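Local structure of petrobactin-binding protein YclQ (Bacillus subtilis subsp. subtilis str. 168, 3GFV) at residues Thr18-Val30 with Ser106-Tyr120. The protein binds iron-free and ferric petrobactin, and its precursor 3,4-dihydroxybenzoic acid, for uptake of the ferric siderophore by the YclNOPQ ABC transporter. Residues are numbered along the deposited sequence; the frame is centred on the assembly and turned at random.
Sequences TVKHQLDKNGTKV and SESYKEFSKIAPTIY
L23 packs against Y109 and Y120. Its CB sits over the centre of the Y109 ring, 4.0 Å from the centroid and 3° off the normal, a CH-pi contact. Its branch CD1 runs on to Y109 CB at 3.5 Å. L23 CG meets Y120 CB at 3.7 Å, approaching that ring obliquely. Y109 CG is anti to the backbone N (chi1 179°), which carries the ring from the helix toward the hairpin. S113 OG lies over the other face of this ring.

The Y120 ring also packs obliquely on Q22, with CD2 3.5 Å from Q22 CB. A water accepts from Q22 N and donates to Y120 O, joining the two backbones.

I119 places CA over one face of the H21 ring, 3.9 Å from its centroid. D24 N lies above the opposite face, toward the rim. At the ring edge, H21 NE2 gives a weak, bent hydrogen bond to Y109 OH (3.3 Å, 127°). A second water bridges Y109 OH and D24 OD2. I119 CG2 packs against V19 CG1 and V30 CG1, both at 3.8 Å.

Strands 16-21 and 27-31, the N-terminal hairpin, pack on strand 118-120, which pairs with 98-101 at the edge of the parallel sheet of this periplasmic binding protein fold. No backbone hydrogen bond crosses, so the hairpin does not extend that sheet. I142 of helix 128-142 touches V19, V30 and I119.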
ATOM      1  N   THR A  18      13.247  12.741  17.959  1.00 32.03           N
ATOM      2  CA  THR A  18      12.144  12.043  18.610  1.00 29.09           C
ATOM      3  C   THR A  18      11.022  11.782  17.616  1.00 29.40           C
ATOM      4  O   THR A  18      10.472  12.720  17.045  1.00 27.71           O
ATOM      5  CB  THR A  18      11.609  12.853  19.820  1.00 28.28           C
ATOM      6  OG1 THR A  18      12.646  12.985  20.795  1.00 32.30           O
ATOM      7  CG2 THR A  18      10.412  12.165  20.474  1.00 34.65           C
ATOM      8  N   VAL A  19      10.695  10.505  17.409  1.00 26.80           N
ATOM      9  CA  VAL A  19       9.719  10.106  16.405  1.00 26.69           C
ATOM     10  C   VAL A  19       8.476   9.513  17.073  1.00 25.14           C
ATOM     11  O   VAL A  19       8.512   8.396  17.563  1.00 25.30           O
ATOM     12  CB  VAL A  19      10.341   9.057  15.438  1.00 26.06           C
ATOM     13  CG1 VAL A  19       9.287   8.515  14.435  1.00 22.77           C
ATOM     14  CG2 VAL A  19      11.533   9.652  14.711  1.00 32.44           C
ATOM     15  N   LYS A  20       7.387  10.269  17.115  1.00 27.19           N
ATOM     16  CA  LYS A  20       6.110   9.692  17.529  1.00 25.89           C
ATOM     17  C   LYS A  20       5.582   8.781  16.417  1.00 29.83           C
ATOM     18  O   LYS A  20       5.583   9.145  15.238  1.00 28.85           O
ATOM     19  CB  LYS A  20       5.093  10.793  17.866  1.00 27.41           C
ATOM     20  CG  LYS A  20       5.445  11.530  19.166  1.00 39.14           C
ATOM     21  CD  LYS A  20       4.414  12.588  19.556  1.00 46.77           C
ATOM     22  CE  LYS A  20       4.682  13.088  20.984  1.00 53.60           C
ATOM     23  NZ  LYS A  20       4.164  14.474  21.203  1.00 59.63           N
ATOM     24  N   HIS A  21       5.143   7.590  16.799  1.00 23.55           N
ATOM     25  CA  HIS A  21       4.562   6.666  15.833  1.00 28.32           C
ATOM     26  C   HIS A  21       3.506   5.824  16.526  1.00 25.60           C
ATOM     27  O   HIS A  21       3.370   5.880  17.745  1.00 27.19           O
ATOM     28  CB  HIS A  21       5.651   5.789  15.189  1.00 23.77           C
ATOM     29  CG  HIS A  21       6.343   4.874  16.149  1.00 27.75           C
ATOM     30  ND1 HIS A  21       7.389   5.279  16.956  1.00 35.62           N
ATOM     31  CD2 HIS A  21       6.154   3.558  16.418  1.00 19.60           C
ATOM     32  CE1 HIS A  21       7.802   4.258  17.686  1.00 25.63           C
ATOM     33  NE2 HIS A  21       7.059   3.203  17.383  1.00 32.48           N
ATOM     34  N   GLN A  22       2.762   5.060  15.735  1.00 26.41           N
ATOM     35  CA  GLN A  22       1.648   4.257  16.237  1.00 29.48           C
ATOM     36  C   GLN A  22       1.984   3.395  17.435  1.00 32.31           C
ATOM     37  O   GLN A  22       1.137   3.212  18.318  1.00 33.12           O
ATOM     38  CB  GLN A  22       1.087   3.364  15.128  1.00 33.84           C
ATOM     39  CG  GLN A  22      -0.270   3.793  14.663  1.00 56.98           C
ATOM     40  CD  GLN A  22      -1.256   3.770  15.798  1.00 65.93           C
ATOM     41  OE1 GLN A  22      -1.925   4.765  16.079  1.00 69.13           O
ATOM     42  NE2 GLN A  22      -1.330   2.637  16.488  1.00 70.43           N
ATOM     43  N   LEU A  23       3.199   2.845  17.451  1.00 28.01           N
ATOM     44  CA  LEU A  23       3.599   1.900  18.492  1.00 29.98           C
ATOM     45  C   LEU A  23       4.352   2.563  19.646  1.00 35.51           C
ATOM     46  O   LEU A  23       4.790   1.889  20.579  1.00 41.18           O
ATOM     47  CB  LEU A  23       4.433   0.759  17.898  1.00 28.05           C
ATOM     48  CG  LEU A  23       3.624  -0.130  16.939  1.00 33.24           C
ATOM     49  CD1 LEU A  23       4.391  -1.409  16.640  1.00 28.14           C
ATOM     50  CD2 LEU A  23       2.224  -0.453  17.492  1.00 38.77           C
ATOM     51  N   ASP A  24       4.518   3.882  19.569  1.00 34.32           N
ATOM     52  CA  ASP A  24       4.936   4.667  20.731  1.00 31.12           C
ATOM     53  C   ASP A  24       4.613   6.139  20.532  1.00 30.19           C
ATOM     54  O   ASP A  24       5.396   6.898  19.946  1.00 34.77           O
ATOM     55  CB  ASP A  24       6.407   4.476  21.080  1.00 35.21           C
ATOM     56  CG  ASP A  24       6.738   5.039  22.461  1.00 42.56           C
ATOM     57  OD1 ASP A  24       5.902   5.813  22.999  1.00 39.89           O
ATOM     58  OD2 ASP A  24       7.808   4.704  23.009  1.00 46.83           O
ATOM     59  N   LYS A  25       3.449   6.537  21.026  1.00 27.39           N
ATOM     60  CA  LYS A  25       2.944   7.872  20.765  1.00 33.40           C
ATOM     61  C   LYS A  25       3.677   8.935  21.573  1.00 39.52           C
ATOM     62  O   LYS A  25       3.532  10.128  21.313  1.00 41.33           O
ATOM     63  CB  LYS A  25       1.433   7.908  20.974  1.00 42.56           C
ATOM     64  CG  LYS A  25       0.690   7.145  19.876  1.00 51.16           C
ATOM     65  CD  LYS A  25      -0.666   6.619  20.320  1.00 63.38           C
ATOM     66  CE  LYS A  25      -1.688   7.736  20.432  1.00 75.79           C
ATOM     67  NZ  LYS A  25      -1.807   8.523  19.170  1.00 80.94           N
ATOM     68  N   ASN A  26       4.493   8.495  22.529  1.00 34.44           N
ATOM     69  CA  ASN A  26       5.294   9.406  23.326  1.00 37.01           C
ATOM     70  C   ASN A  26       6.632   9.670  22.646  1.00 40.49           C
ATOM     71  O   ASN A  26       7.330  10.622  22.972  1.00 43.84           O
ATOM     72  CB  ASN A  26       5.487   8.871  24.753  1.00 40.35           C
ATOM     73  CG  ASN A  26       4.318   9.226  25.674  1.00 45.39           C
ATOM     74  OD1 ASN A  26       4.389   9.047  26.891  1.00 51.04           O
ATOM     75  ND2 ASN A  26       3.243   9.743  25.093  1.00 45.61           N
ATOM     76  N   GLY A  27       6.983   8.817  21.697  1.00 35.99           N
ATOM     77  CA  GLY A  27       8.155   9.050  20.882  1.00 34.93           C
ATOM     78  C   GLY A  27       9.303   8.092  21.117  1.00 32.31           C
ATOM     79  O   GLY A  27       9.676   7.793  22.253  1.00 41.11           O
ATOM     80  N   THR A  28       9.884   7.631  20.020  1.00 26.15           N
ATOM     81  CA  THR A  28      11.102   6.834  20.051  1.00 27.89           C
ATOM     82  C   THR A  28      12.275   7.667  19.526  1.00 27.09           C
ATOM     83  O   THR A  28      12.179   8.266  18.447  1.00 27.16           O
ATOM     84  CB  THR A  28      10.955   5.627  19.123  1.00 34.39           C
ATOM     85  OG1 THR A  28       9.870   4.802  19.577  1.00 35.10           O
ATOM     86  CG2 THR A  28      12.248   4.828  19.079  1.00 32.63           C
ATOM     87  N   LYS A  29      13.370   7.705  20.282  1.00 29.71           N
ATOM     88  CA  LYS A  29      14.575   8.399  19.859  1.00 34.24           C
ATOM     89  C   LYS A  29      15.265   7.639  18.742  1.00 32.80           C
ATOM     90  O   LYS A  29      15.602   6.470  18.909  1.00 28.09           O
ATOM     91  CB  LYS A  29      15.553   8.523  21.032  1.00 38.53           C
ATOM     92  CG  LYS A  29      15.581   9.881  21.702  1.00 56.27           C
ATOM     93  CD  LYS A  29      14.238  10.235  22.291  1.00 65.77           C
ATOM     94  CE  LYS A  29      14.345  11.466  23.173  1.00 71.42           C
ATOM     95  NZ  LYS A  29      12.991  11.989  23.485  1.00 72.98           N
ATOM     96  N   VAL A  30      15.476   8.305  17.610  1.00 29.32           N
ATOM     97  CA  VAL A  30      16.191   7.703  16.484  1.00 28.11           C
ATOM     98  C   VAL A  30      17.321   8.640  16.037  1.00 28.01           C
ATOM     99  O   VAL A  30      17.244   9.873  16.204  1.00 30.36           O
ATOM    100  CB  VAL A  30      15.252   7.336  15.286  1.00 28.35           C
ATOM    101  CG1 VAL A  30      13.976   6.637  15.783  1.00 27.49           C
ATOM    102  CG2 VAL A  30      14.915   8.558  14.477  1.00 38.98           C
ATOM    103  N   SER A 106       3.773  -6.039  13.268  1.00 28.99           N
ATOM    104  CA  SER A 106       3.295  -5.294  14.446  1.00 32.74           C
ATOM    105  C   SER A 106       3.593  -5.994  15.768  1.00 32.84           C
ATOM    106  O   SER A 106       4.043  -5.373  16.739  1.00 31.95           O
ATOM    107  CB  SER A 106       1.782  -5.067  14.348  1.00 44.23           C
ATOM    108  OG  SER A 106       1.493  -3.930  13.562  1.00 58.36           O
ATOM    109  N   GLU A 107       3.348  -7.296  15.801  1.00 25.97           N
ATOM    110  CA  GLU A 107       3.582  -8.072  17.005  1.00 25.80           C
ATOM    111  C   GLU A 107       5.038  -8.337  17.345  1.00 29.28           C
ATOM    112  O   GLU A 107       5.330  -8.869  18.412  1.00 32.43           O
ATOM    113  CB  GLU A 107       2.852  -9.415  16.913  1.00 37.70           C
ATOM    114  CG  GLU A 107       1.629  -9.503  17.785  1.00 47.77           C
ATOM    115  CD  GLU A 107       1.181 -10.942  17.947  1.00 46.88           C
ATOM    116  OE1 GLU A 107       1.377 -11.513  19.039  1.00 42.29           O
ATOM    117  OE2 GLU A 107       0.672 -11.502  16.959  1.00 53.74           O
ATOM    118  N   SER A 108       5.957  -7.997  16.447  1.00 27.30           N
ATOM    119  CA  SER A 108       7.378  -8.224  16.717  1.00 28.25           C
ATOM    120  C   SER A 108       8.100  -6.923  17.053  1.00 29.46           C
ATOM    121  O   SER A 108       9.324  -6.874  17.072  1.00 27.76           O
ATOM    122  CB  SER A 108       8.063  -8.907  15.527  1.00 33.33           C
ATOM    123  OG  SER A 108       7.601 -10.243  15.414  1.00 40.23           O
ATOM    124  N   TYR A 109       7.326  -5.876  17.312  1.00 27.55           N
ATOM    125  CA  TYR A 109       7.911  -4.577  17.681  1.00 26.99           C
ATOM    126  C   TYR A 109       8.904  -4.716  18.837  1.00 31.48           C
ATOM    127  O   TYR A 109      10.005  -4.167  18.796  1.00 27.74           O
ATOM    128  CB  TYR A 109       6.807  -3.584  18.043  1.00 24.50           C
ATOM    129  CG  TYR A 109       7.353  -2.226  18.465  1.00 25.69           C
ATOM    130  CD1 TYR A 109       7.951  -1.384  17.535  1.00 27.74           C
ATOM    131  CD2 TYR A 109       7.259  -1.791  19.778  1.00 31.54           C
ATOM    132  CE1 TYR A 109       8.459  -0.132  17.916  1.00 23.80           C
ATOM    133  CE2 TYR A 109       7.755  -0.544  20.163  1.00 31.79           C
ATOM    134  CZ  TYR A 109       8.354   0.273  19.227  1.00 28.18           C
ATOM    135  OH  TYR A 109       8.842   1.526  19.595  1.00 38.09           O
ATOM    136  N   LYS A 110       8.533  -5.471  19.866  1.00 30.71           N
ATOM    137  CA  LYS A 110       9.423  -5.616  21.012  1.00 31.49           C
ATOM    138  C   LYS A 110      10.747  -6.282  20.621  1.00 28.32           C
ATOM    139  O   LYS A 110      11.814  -5.900  21.106  1.00 29.63           O
ATOM    140  CB  LYS A 110       8.718  -6.418  22.107  1.00 36.60           C
ATOM    141  CG  LYS A 110       9.552  -6.711  23.310  1.00 36.90           C
ATOM    142  CD  LYS A 110       8.677  -7.347  24.389  1.00 43.79           C
ATOM    143  CE  LYS A 110       9.511  -7.931  25.515  1.00 44.41           C
ATOM    144  NZ  LYS A 110       8.629  -8.428  26.603  1.00 49.46           N
ATOM    145  N   GLU A 111      10.667  -7.292  19.752  1.00 33.28           N
ATOM    146  CA  GLU A 111      11.849  -8.043  19.320  1.00 37.52           C
ATOM    147  C   GLU A 111      12.786  -7.172  18.471  1.00 29.02           C
ATOM    148  O   GLU A 111      14.008  -7.211  18.619  1.00 31.33           O
ATOM    149  CB  GLU A 111      11.428  -9.307  18.540  1.00 46.54           C
ATOM    150  CG  GLU A 111      12.342 -10.509  18.759  1.00 57.25           C
ATOM    151  CD  GLU A 111      11.940 -11.764  17.962  1.00 66.09           C
ATOM    152  OE1 GLU A 111      12.860 -12.515  17.561  1.00 69.32           O
ATOM    153  OE2 GLU A 111      10.726 -12.011  17.745  1.00 59.74           O
ATOM    154  N   PHE A 112      12.203  -6.388  17.570  1.00 24.95           N
ATOM    155  CA  PHE A 112      12.989  -5.516  16.712  1.00 24.79           C
ATOM    156  C   PHE A 112      13.651  -4.420  17.546  1.00 25.75           C
ATOM    157  O   PHE A 112      14.798  -4.046  17.296  1.00 26.27           O
ATOM    158  CB  PHE A 112      12.086  -4.885  15.661  1.00 26.86           C
ATOM    159  CG  PHE A 112      11.840  -5.763  14.438  1.00 23.15           C
ATOM    160  CD1 PHE A 112      12.899  -6.142  13.613  1.00 27.02           C
ATOM    161  CD2 PHE A 112      10.551  -6.169  14.103  1.00 25.27           C
ATOM    162  CE1 PHE A 112      12.671  -6.912  12.468  1.00 24.71           C
ATOM    163  CE2 PHE A 112      10.316  -6.955  12.968  1.00 27.99           C
ATOM    164  CZ  PHE A 112      11.375  -7.315  12.151  1.00 28.74           C
ATOM    165  N   SER A 113      12.919  -3.914  18.537  1.00 26.91           N
ATOM    166  CA  SER A 113      13.414  -2.826  19.393  1.00 25.86           C
ATOM    167  C   SER A 113      14.634  -3.213  20.217  1.00 27.05           C
ATOM    168  O   SER A 113      15.411  -2.346  20.604  1.00 29.10           O
ATOM    169  CB  SER A 113      12.321  -2.304  20.325  1.00 28.32           C
ATOM    170  OG  SER A 113      11.283  -1.686  19.591  1.00 29.50           O
ATOM    171  N   LYS A 114      14.801  -4.511  20.489  1.00 31.82           N
ATOM    172  CA  LYS A 114      16.009  -4.996  21.154  1.00 35.89           C
ATOM    173  C   LYS A 114      17.234  -4.894  20.242  1.00 35.26           C
ATOM    174  O   LYS A 114      18.367  -4.810  20.719  1.00 34.51           O
ATOM    175  CB  LYS A 114      15.831  -6.441  21.646  1.00 36.07           C
ATOM    176  CG  LYS A 114      14.923  -6.586  22.857  1.00 49.04           C
ATOM    177  CD  LYS A 114      15.308  -7.808  23.697  1.00 62.89           C
ATOM    178  CE  LYS A 114      14.496  -7.898  24.988  1.00 69.94           C
ATOM    179  NZ  LYS A 114      13.084  -8.299  24.734  1.00 69.83           N
ATOM    180  N   ILE A 115      17.007  -4.884  18.930  1.00 29.00           N
ATOM    181  CA  ILE A 115      18.107  -4.775  17.966  1.00 27.89           C
ATOM    182  C   ILE A 115      18.505  -3.319  17.706  1.00 28.45           C
ATOM    183  O   ILE A 115      19.681  -2.964  17.706  1.00 30.04           O
ATOM    184  CB  ILE A 115      17.738  -5.455  16.631  1.00 29.10           C
ATOM    185  CG1 ILE A 115      17.393  -6.933  16.861  1.00 31.77           C
ATOM    186  CG2 ILE A 115      18.862  -5.303  15.619  1.00 25.20           C
ATOM    187  CD1 ILE A 115      16.794  -7.608  15.650  1.00 30.31           C
ATOM    188  N   ALA A 116      17.512  -2.472  17.495  1.00 25.87           N
ATOM    189  CA  ALA A 116      17.784  -1.081  17.152  1.00 25.85           C
ATOM    190  C   ALA A 116      16.521  -0.275  17.363  1.00 25.42           C
ATOM    191  O   ALA A 116      15.431  -0.849  17.526  1.00 26.54           O
ATOM    192  CB  ALA A 116      18.231  -0.982  15.696  1.00 29.20           C
ATOM    193  N   PRO A 117      16.653   1.056  17.347  1.00 28.03           N
ATOM    194  CA  PRO A 117      15.437   1.870  17.394  1.00 26.17           C
ATOM    195  C   PRO A 117      14.519   1.465  16.255  1.00 21.56           C
ATOM    196  O   PRO A 117      14.966   1.336  15.119  1.00 23.63           O
ATOM    197  CB  PRO A 117      15.962   3.308  17.216  1.00 21.53           C
ATOM    198  CG  PRO A 117      17.394   3.238  17.770  1.00 29.14           C
ATOM    199  CD  PRO A 117      17.887   1.866  17.357  1.00 21.99           C
ATOM    200  N   THR A 118      13.248   1.260  16.575  1.00 23.52           N
ATOM    201  CA  THR A 118      12.292   0.763  15.611  1.00 19.53           C
ATOM    202  C   THR A 118      11.090   1.673  15.610  1.00 20.65           C
ATOM    203  O   THR A 118      10.603   2.073  16.670  1.00 26.98           O
ATOM    204  CB  THR A 118      11.849  -0.662  15.986  1.00 22.68           C
ATOM    205  OG1 THR A 118      13.000  -1.507  15.972  1.00 24.92           O
ATOM    206  CG2 THR A 118      10.812  -1.196  14.991  1.00 21.26           C
ATOM    207  N   ILE A 119      10.626   2.011  14.417  1.00 21.79           N
ATOM    208  CA  ILE A 119       9.433   2.820  14.288  1.00 22.23           C
ATOM    209  C   ILE A 119       8.453   2.100  13.382  1.00 22.78           C
ATOM    210  O   ILE A 119       8.843   1.413  12.444  1.00 22.68           O
ATOM    211  CB  ILE A 119       9.754   4.236  13.746  1.00 21.19           C
ATOM    212  CG1 ILE A 119      10.342   4.154  12.321  1.00 22.22           C
ATOM    213  CG2 ILE A 119      10.702   4.973  14.737  1.00 26.43           C
ATOM    214  CD1 ILE A 119      10.595   5.507  11.648  1.00 23.89           C
ATOM    215  N   TYR A 120       7.177   2.275  13.688  1.00 20.49           N
ATOM    216  CA  TYR A 120       6.082   1.749  12.871  1.00 22.15           C
ATOM    217  C   TYR A 120       5.556   2.816  11.924  1.00 21.96           C
ATOM    218  O   TYR A 120       5.150   3.903  12.375  1.00 26.20           O
ATOM    219  CB  TYR A 120       4.988   1.291  13.820  1.00 22.52           C
ATOM    220  CG  TYR A 120       3.760   0.742  13.150  1.00 22.62           C
ATOM    221  CD1 TYR A 120       3.549  -0.627  13.091  1.00 24.96           C
ATOM    222  CD2 TYR A 120       2.796   1.588  12.624  1.00 28.07           C
ATOM    223  CE1 TYR A 120       2.398  -1.152  12.496  1.00 27.51           C
ATOM    224  CE2 TYR A 120       1.637   1.070  12.015  1.00 30.13           C
ATOM    225  CZ  TYR A 120       1.459  -0.305  11.963  1.00 33.33           C
ATOM    226  OH  TYR A 120       0.334  -0.847  11.372  1.00 36.51           O
TER
HETATM  227  O   HOH W   1       3.067   5.446  12.923  1.00 23.80           O
HETATM  228  O   HOH W   2       8.277   1.967  22.563  1.00 47.65           O